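Local structure of CELL WALL surface anchor family protein (Streptococcus pneumoniae, 2X9Z) at residues 63-68 / 86-91. The protein is the repeating subunit that builds the backbone of the pneumococcal pilus, a surface-anchored polymer that probably serves in adhesion to host cells. The protein carries 1 engineered substitution. Sequence-based numbering, arbitrary orientation.
Sequences FNKGTV and EVATGF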
loop_
_atom_site.group_PDB
_atom_site.type_symbol
_atom_site.label_atom_id
_atom_site.label_comp_id
_atom_site.label_asym_id
_atom_site.label_seq_id
_atom_site.Cartn_x
_atom_site.Cartn_y
_atom_site.Cartn_z
ATOM N N PHE A 63 -8.684 -1.789 11.128
ATOM C CA PHE A 63 -9.417 -1.131 10.051
ATOM C C PHE A 63 -10.924 -1.163 10.324
ATOM O O PHE A 63 -11.469 -2.214 10.649
ATOM C CB PHE A 63 -9.112 -1.805 8.711
ATOM C CG PHE A 63 -9.941 -1.280 7.573
ATOM C CD1 PHE A 63 -9.904 0.064 7.232
ATOM C CD2 PHE A 63 -10.782 -2.124 6.868
ATOM C CE1 PHE A 63 -10.687 0.557 6.197
ATOM C CE2 PHE A 63 -11.563 -1.640 5.827
ATOM C CZ PHE A 63 -11.517 -0.297 5.498
ATOM N N ASN A 64 -11.590 -0.015 10.213
ATOM C CA ASN A 64 -13.033 0.046 10.452
ATOM C C ASN A 64 -13.822 -0.166 9.156
ATOM O O ASN A 64 -14.005 0.757 8.343
ATOM C CB ASN A 64 -13.428 1.379 11.107
ATOM C CG ASN A 64 -12.864 1.538 12.510
ATOM O OD1 ASN A 64 -12.586 0.557 13.199
ATOM N ND2 ASN A 64 -12.705 2.782 12.942
ATOM N N LYS A 65 -14.288 -1.390 8.954
ATOM C CA LYS A 65 -15.028 -1.697 7.735
ATOM C C LYS A 65 -16.286 -0.852 7.629
ATOM O O LYS A 65 -16.951 -0.588 8.629
ATOM C CB LYS A 65 -15.387 -3.178 7.678
ATOM C CG LYS A 65 -14.182 -4.095 7.614
ATOM C CD LYS A 65 -14.631 -5.538 7.573
ATOM C CE LYS A 65 -13.460 -6.477 7.401
ATOM N NZ LYS A 65 -13.955 -7.880 7.412
ATOM N N GLY A 66 -16.607 -0.427 6.411
ATOM C CA GLY A 66 -17.809 0.344 6.161
ATOM C C GLY A 66 -17.572 1.844 6.213
ATOM O O GLY A 66 -18.493 2.616 5.937
ATOM N N THR A 67 -16.356 2.260 6.565
ATOM C CA THR A 67 -16.062 3.685 6.734
ATOM C C THR A 67 -15.412 4.362 5.528
ATOM O O THR A 67 -15.112 5.551 5.585
ATOM C CB THR A 67 -15.179 3.961 7.983
ATOM O OG1 THR A 67 -13.863 3.427 7.792
ATOM C CG2 THR A 67 -15.809 3.353 9.235
ATOM N N VAL A 68 -15.183 3.624 4.442
ATOM C CA VAL A 68 -14.499 4.197 3.281
ATOM C C VAL A 68 -15.431 5.087 2.463
ATOM O O VAL A 68 -16.523 4.661 2.070
ATOM C CB VAL A 68 -13.879 3.110 2.372
ATOM C CG1 VAL A 68 -13.135 3.745 1.212
ATOM C CG2 VAL A 68 -12.946 2.220 3.165
ATOM N N GLU A 86 -12.930 -4.773 1.066
ATOM C CA GLU A 86 -12.461 -4.563 2.421
ATOM C C GLU A 86 -12.101 -5.892 3.053
ATOM O O GLU A 86 -12.856 -6.866 2.964
ATOM C CB GLU A 86 -13.551 -3.861 3.231
ATOM C CG GLU A 86 -13.800 -2.432 2.781
ATOM C CD GLU A 86 -14.984 -1.791 3.483
ATOM O OE1 GLU A 86 -16.143 -2.112 3.139
ATOM O OE2 GLU A 86 -14.755 -0.958 4.378
ATOM N N VAL A 87 -10.941 -5.921 3.696
ATOM C CA VAL A 87 -10.494 -7.094 4.433
ATOM C C VAL A 87 -10.122 -6.675 5.853
ATOM O O VAL A 87 -10.224 -5.496 6.214
ATOM C CB VAL A 87 -9.314 -7.799 3.730
ATOM C CG1 VAL A 87 -9.757 -8.342 2.379
ATOM C CG2 VAL A 87 -8.134 -6.847 3.567
ATOM N N ALA A 88 -9.689 -7.633 6.661
ATOM C CA ALA A 88 -9.464 -7.353 8.071
ATOM C C ALA A 88 -8.435 -6.248 8.298
ATOM O O ALA A 88 -8.566 -5.450 9.225
ATOM C CB ALA A 88 -9.063 -8.625 8.820
ATOM N N THR A 89 -7.422 -6.196 7.442
ATOM C CA THR A 89 -6.291 -5.294 7.650
ATOM C C THR A 89 -6.258 -4.075 6.723
ATOM O O THR A 89 -5.272 -3.338 6.723
ATOM C CB THR A 89 -4.944 -6.049 7.521
ATOM O OG1 THR A 89 -4.869 -6.673 6.234
ATOM C CG2 THR A 89 -4.815 -7.108 8.612
ATOM N N GLY A 90 -7.312 -3.860 5.940
ATOM C CA GLY A 90 -7.341 -2.722 5.036
ATOM C C GLY A 90 -8.278 -2.909 3.868
ATOM O O GLY A 90 -9.284 -3.599 3.979
ATOM N N PHE A 91 -7.944 -2.301 2.738
ATOM C CA PHE A 91 -8.862 -2.309 1.619
ATOM C C PHE A 91 -8.156 -2.042 0.303
ATOM O O PHE A 91 -7.002 -1.583 0.275
ATOM C CB PHE A 91 -9.963 -1.265 1.826
ATOM C CG PHE A 91 -9.458 0.154 1.815
ATOM C CD1 PHE A 91 -9.384 0.880 0.627
ATOM C CD2 PHE A 91 -9.045 0.762 2.992
ATOM C CE1 PHE A 91 -8.906 2.189 0.622
ATOM C CE2 PHE A 91 -8.574 2.069 2.986
ATOM C CZ PHE A 91 -8.507 2.782 1.802
HETATM O O HOH W 1 -10.793 -4.821 10.804
HETATM O O HOH W 2 -7.371 -4.334 11.013
HETATM O O HOH W 3 -14.883 -7.604 4.720
HETATM O O HOH W 4 -16.520 1.227 3.470
#
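Phe63 turns its ring onto the Val87-Gly90 turn with CG trans to its own backbone N (chi1 174°), while Glu86 reaches back across on an extended chain to the backbone at Gly66. Between them they bridge the two facing sheets of a Cna-B-like beta sandwich: a break in strand 61-72, shaped as a type II turn from Asn64 to Thr67, sits over the type I hairpin turn joining strands 82-87 and 90-95. The Phe63 ring lies with one face on Gly90, whose CA stands 4.2 Å from the ring centroid in a CH-pi contact; Lys65 N lies over the opposite face, toward the rim. Farther in, Phe63 CE1 meets Phe91 CD2 at 3.6 Å, the two rings inclined by 32°. Phe91 in turn takes Val68 CG2 over a face, and Tyr116 meets it edge-to-face within the core. Toward solvent the join is wetter. One water lies within bonding distance of both Phe63 O and Ala88 O, and another runs from Lys65 NZ to Glu86 O, the lysine's CE resting 3.6 Å from Val87 O. The Glu86 carboxylate, its plane turned steeply against the Phe63 ring, is held at OE2 by two donors: a water that also accepts from Val68 N, and Gly66 N, whose nearly straight bond of 2.8 Å to Glu86 OE2 arrives on the syn side, 21° out of the carboxylate plane.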